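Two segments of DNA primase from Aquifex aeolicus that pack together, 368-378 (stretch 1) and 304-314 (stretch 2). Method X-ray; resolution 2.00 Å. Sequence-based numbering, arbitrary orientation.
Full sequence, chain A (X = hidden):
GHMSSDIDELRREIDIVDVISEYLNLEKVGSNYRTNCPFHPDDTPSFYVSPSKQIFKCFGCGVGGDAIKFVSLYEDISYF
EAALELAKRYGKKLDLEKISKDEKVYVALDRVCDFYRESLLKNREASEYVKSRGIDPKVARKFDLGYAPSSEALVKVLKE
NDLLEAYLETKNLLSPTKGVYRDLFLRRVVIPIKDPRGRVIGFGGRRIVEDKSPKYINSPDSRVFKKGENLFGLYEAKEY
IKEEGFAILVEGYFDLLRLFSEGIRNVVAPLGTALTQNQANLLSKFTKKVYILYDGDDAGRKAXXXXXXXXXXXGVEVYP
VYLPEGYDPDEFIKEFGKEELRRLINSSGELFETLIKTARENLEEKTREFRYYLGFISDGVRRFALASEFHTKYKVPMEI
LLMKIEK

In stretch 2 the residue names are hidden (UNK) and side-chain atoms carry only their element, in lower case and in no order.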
# COMPACT_ATOMS: atom_id res chain seq x y z
N ARG A 368 8.57 33.77 -8.58
CA ARG A 368 8.01 32.93 -9.64
C ARG A 368 7.36 31.68 -9.05
O ARG A 368 6.23 31.34 -9.40
CB ARG A 368 9.12 32.50 -10.61
CG ARG A 368 8.78 32.76 -12.05
CD ARG A 368 8.96 31.53 -12.95
NE ARG A 368 10.27 31.55 -13.58
CZ ARG A 368 10.66 30.73 -14.54
NH1 ARG A 368 9.86 29.77 -15.01
NH2 ARG A 368 11.87 30.88 -15.04
N GLU A 369 8.10 31.02 -8.15
CA GLU A 369 7.65 29.78 -7.53
C GLU A 369 6.45 30.05 -6.67
O GLU A 369 5.43 29.39 -6.80
CB GLU A 369 8.77 29.17 -6.67
CG GLU A 369 9.70 28.23 -7.41
CD GLU A 369 10.33 27.20 -6.48
OE1 GLU A 369 10.96 27.61 -5.47
OE2 GLU A 369 10.21 25.98 -6.77
N PHE A 370 6.58 31.04 -5.79
CA PHE A 370 5.50 31.43 -4.89
C PHE A 370 4.19 31.71 -5.63
O PHE A 370 3.13 31.16 -5.27
CB PHE A 370 5.91 32.66 -4.09
CG PHE A 370 4.93 33.04 -3.01
CD1 PHE A 370 4.99 32.46 -1.76
CD2 PHE A 370 3.97 34.02 -3.24
CE1 PHE A 370 4.09 32.84 -0.75
CE2 PHE A 370 3.07 34.39 -2.24
CZ PHE A 370 3.13 33.79 -1.01
N ARG A 371 4.25 32.55 -6.66
CA ARG A 371 3.05 32.90 -7.40
C ARG A 371 2.52 31.70 -8.17
O ARG A 371 1.33 31.52 -8.27
CB ARG A 371 3.27 34.12 -8.29
CG ARG A 371 3.39 33.83 -9.77
CD ARG A 371 3.98 35.00 -10.61
NE ARG A 371 2.93 35.83 -11.19
CZ ARG A 371 3.07 36.61 -12.25
NH1 ARG A 371 4.25 36.70 -12.87
NH2 ARG A 371 2.04 37.33 -12.68
N TYR A 372 3.41 30.85 -8.68
CA TYR A 372 2.99 29.59 -9.30
C TYR A 372 2.27 28.66 -8.30
O TYR A 372 1.18 28.19 -8.58
CB TYR A 372 4.20 28.91 -9.93
CG TYR A 372 3.97 27.50 -10.41
CD1 TYR A 372 3.37 27.24 -11.65
CD2 TYR A 372 4.40 26.42 -9.65
CE1 TYR A 372 3.18 25.94 -12.09
CE2 TYR A 372 4.22 25.12 -10.10
CZ TYR A 372 3.60 24.88 -11.31
OH TYR A 372 3.43 23.59 -11.73
N TYR A 373 2.87 28.37 -7.15
CA TYR A 373 2.19 27.49 -6.18
C TYR A 373 0.89 28.08 -5.67
O TYR A 373 -0.09 27.37 -5.47
CB TYR A 373 3.09 27.15 -5.00
CG TYR A 373 4.18 26.21 -5.36
CD1 TYR A 373 3.90 25.07 -6.10
CD2 TYR A 373 5.50 26.49 -5.03
CE1 TYR A 373 4.91 24.20 -6.49
CE2 TYR A 373 6.52 25.63 -5.39
CZ TYR A 373 6.22 24.48 -6.11
OH TYR A 373 7.22 23.62 -6.49
N LEU A 374 0.91 29.38 -5.44
CA LEU A 374 -0.29 30.11 -5.02
C LEU A 374 -1.51 29.85 -5.88
O LEU A 374 -2.64 29.87 -5.37
CB LEU A 374 -0.01 31.61 -4.97
CG LEU A 374 -0.61 32.34 -3.77
CD1 LEU A 374 -0.16 31.72 -2.49
CD2 LEU A 374 -0.31 33.84 -3.80
N GLY A 375 -1.28 29.62 -7.18
CA GLY A 375 -2.36 29.45 -8.13
C GLY A 375 -3.10 28.12 -8.00
O GLY A 375 -4.04 27.86 -8.75
N PHE A 376 -2.67 27.27 -7.07
CA PHE A 376 -3.30 25.95 -6.87
C PHE A 376 -4.11 25.88 -5.55
O PHE A 376 -4.73 24.85 -5.23
CB PHE A 376 -2.26 24.82 -6.96
CG PHE A 376 -1.55 24.74 -8.28
CD1 PHE A 376 -2.17 24.18 -9.40
CD2 PHE A 376 -0.24 25.20 -8.42
CE1 PHE A 376 -1.51 24.11 -10.64
CE2 PHE A 376 0.44 25.09 -9.65
CZ PHE A 376 -0.20 24.57 -10.76
N ILE A 377 -4.09 26.98 -4.81
CA ILE A 377 -4.83 27.12 -3.55
C ILE A 377 -6.27 27.42 -3.88
O ILE A 377 -6.57 28.43 -4.52
CB ILE A 377 -4.20 28.30 -2.71
CG1 ILE A 377 -2.78 27.94 -2.28
CG2 ILE A 377 -5.04 28.64 -1.48
CD1 ILE A 377 -2.63 26.49 -1.85
N SER A 378 -7.19 26.55 -3.47
CA SER A 378 -8.61 26.83 -3.74
C SER A 378 -9.24 27.73 -2.67
O SER A 378 -10.20 28.45 -2.94
CB SER A 378 -9.43 25.56 -3.98
OG SER A 378 -9.73 24.91 -2.76
N UNK A 304 9.19 16.24 -6.66
CA UNK A 304 8.47 16.88 -5.56
C UNK A 304 7.75 18.12 -6.09
O UNK A 304 6.61 18.37 -5.73
c UNK A 304 9.63 17.42 -1.48
c UNK A 304 10.02 16.06 -3.58
s UNK A 304 10.59 16.34 -1.85
c UNK A 304 9.43 17.27 -4.41
N UNK A 305 8.41 18.87 -6.95
CA UNK A 305 7.79 20.05 -7.55
C UNK A 305 6.61 19.72 -8.47
O UNK A 305 5.62 20.45 -8.49
c UNK A 305 8.84 20.91 -8.28
c UNK A 305 12.19 22.25 -6.98
c UNK A 305 11.07 22.11 -7.98
n UNK A 305 12.73 23.64 -6.87
c UNK A 305 9.79 21.61 -7.30
N UNK A 306 6.71 18.64 -9.24
CA UNK A 306 5.56 18.17 -10.02
C UNK A 306 4.38 17.70 -9.16
O UNK A 306 3.22 17.82 -9.57
o UNK A 306 7.07 17.50 -11.78
c UNK A 306 5.98 17.06 -10.99
N UNK A 307 4.67 17.14 -8.00
CA UNK A 307 3.59 16.55 -7.18
C UNK A 307 2.86 17.58 -6.31
O UNK A 307 1.68 17.43 -5.99
c UNK A 307 4.15 15.41 -6.30
N UNK A 308 3.57 18.65 -5.96
CA UNK A 308 3.07 19.66 -5.03
C UNK A 308 1.75 20.33 -5.47
O UNK A 308 0.83 20.43 -4.69
c UNK A 308 5.23 20.16 -3.81
c UNK A 308 4.18 20.73 -4.74
c UNK A 308 3.57 21.96 -4.14
c UNK A 308 6.53 21.01 -3.65
N UNK A 309 1.64 20.78 -6.73
CA UNK A 309 0.39 21.36 -7.20
C UNK A 309 -0.79 20.37 -7.14
O UNK A 309 -1.91 20.80 -6.93
c UNK A 309 2.20 21.95 -8.62
c UNK A 309 0.71 21.71 -8.65
c UNK A 309 2.68 20.82 -7.79
N UNK A 310 -0.53 19.09 -7.34
CA UNK A 310 -1.63 18.11 -7.20
C UNK A 310 -2.11 18.05 -5.76
O UNK A 310 -3.31 17.97 -5.51
c UNK A 310 -0.40 16.58 -8.96
c UNK A 310 -1.14 17.15 -10.16
c UNK A 310 -0.05 15.12 -9.17
c UNK A 310 -1.22 16.70 -7.67
N UNK A 311 -1.16 18.11 -4.82
CA UNK A 311 -1.51 18.11 -3.40
C UNK A 311 -2.24 19.41 -3.00
O UNK A 311 -3.28 19.36 -2.31
c UNK A 311 -0.59 15.36 -2.23
c UNK A 311 0.36 16.46 -2.75
c UNK A 311 -0.26 17.85 -2.53
c UNK A 311 1.68 16.35 -2.06
N UNK A 312 -1.69 20.55 -3.43
CA UNK A 312 -2.34 21.84 -3.19
C UNK A 312 -3.78 21.86 -3.71
O UNK A 312 -4.68 22.25 -2.99
c UNK A 312 0.69 24.28 -3.79
c UNK A 312 -1.50 23.01 -3.72
c UNK A 312 -0.26 23.51 -1.55
c UNK A 312 -0.13 23.20 -3.07
N UNK A 313 -3.99 21.38 -4.94
CA UNK A 313 -5.33 21.37 -5.55
C UNK A 313 -6.31 20.55 -4.73
O UNK A 313 -7.50 20.88 -4.66
c UNK A 313 -5.28 20.81 -6.97
o UNK A 313 -4.36 21.54 -7.75
N UNK A 314 -5.81 19.47 -4.11
CA UNK A 314 -6.65 18.61 -3.30
C UNK A 314 -6.84 19.19 -1.91
O UNK A 314 -7.53 18.60 -1.10
c UNK A 314 -6.06 17.22 -3.23
O HOH W 1 5.43 21.97 -10.48
O HOH W 2 -7.55 23.46 -2.82

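Position 304 carries three carbons and one sulfur in an unbranched chain, with the sulfur next to last. This can only be methionine, and Met-304 makes no contact with stretch 1. At position 305 four carbons run in a row and end in a nitrogen, which lies 3.4 Å from OE2 of Glu-369; the second side-chain carbon lies 3.4 Å from OH of Tyr-373. A long chain with a terminal amine is lysine. Lys-305 NZ forms a salt bridge with Glu-369 OE2, although the hydrogen bond within it is weak.

Position 306 has one carbon followed by one oxygen. The pair fits serine; the CA-to-CB bond of Ser-306 points away and the residue makes no contact with stretch 1. At 307 a single carbon, far from stretch 1, identifies Ala-307.

Position 308 shows four carbons forked at the first, one arm being two carbons long. The short arm lies 3.5 Å from CE1 of Tyr-373. A fork at CB with unequal arms defines isoleucine, and Ile-308 directs its CA-to-CB bond toward stretch 1. Position 309 has three carbons that close a ring onto the backbone nitrogen. Its CB lies 3.5 Å from CE2 of Phe-376, and the next ring carbon approaches OH of Tyr-372 at 3.7 Å. Such a ring is proline. Because Pro-309 has no amide hydrogen, its N cannot bond to the preceding turn, and the helix is kinked here.

Positions 310 and 311 each have four carbons forked at the second, the pattern of leucine, and neither touches stretch 1: Leu-310 has its CA-to-CB bond pointing away, and Leu-311 is out of reach. Position 312 repeats the pattern but faces the partner. One of its terminal carbons lies 3.6 Å from O of Tyr-373 and the other 3.8 Å from CD1 of Ile-377. The fork at the second of four carbons makes it Leu-312. At 313 one carbon and one oxygen again indicate serine; the oxygen is 3.8 Å from CD1 of Phe-376. Ser-313 OG donates to Pro-309 O at 2.7 Å, so the hydroxyl is satisfied within its own helix. Position 314 has one carbon, pointing away, and is Ala-314.

The contact is mainly apolar. Tyr-373 acts as a knob among Lys-305, Ile-308, Pro-309 and Leu-312, while Phe-376 covers the proline: Pro-309 CB sits 3.5 Å from the Phe-376 ring centroid, 7° off the normal, a CH-pi contact over the face. The helix axes come no nearer than 10.7 Å at 39°, a gap bridged by these large side chains. A type I turn spans Leu-374 to Ile-377, and within it the backbones lie close, with CA of Phe-376 5.2 Å from CA of Ser-313; Ser-313 CA also makes a CA-H...O contact of 3.5 Å with Phe-376 O. Water 1 links Lys-305 O to Tyr-372 OH, and water 2 links Leu-312 O to Ser-378 OG.

Stretch 2 304-314: MKSAIPLLLSA
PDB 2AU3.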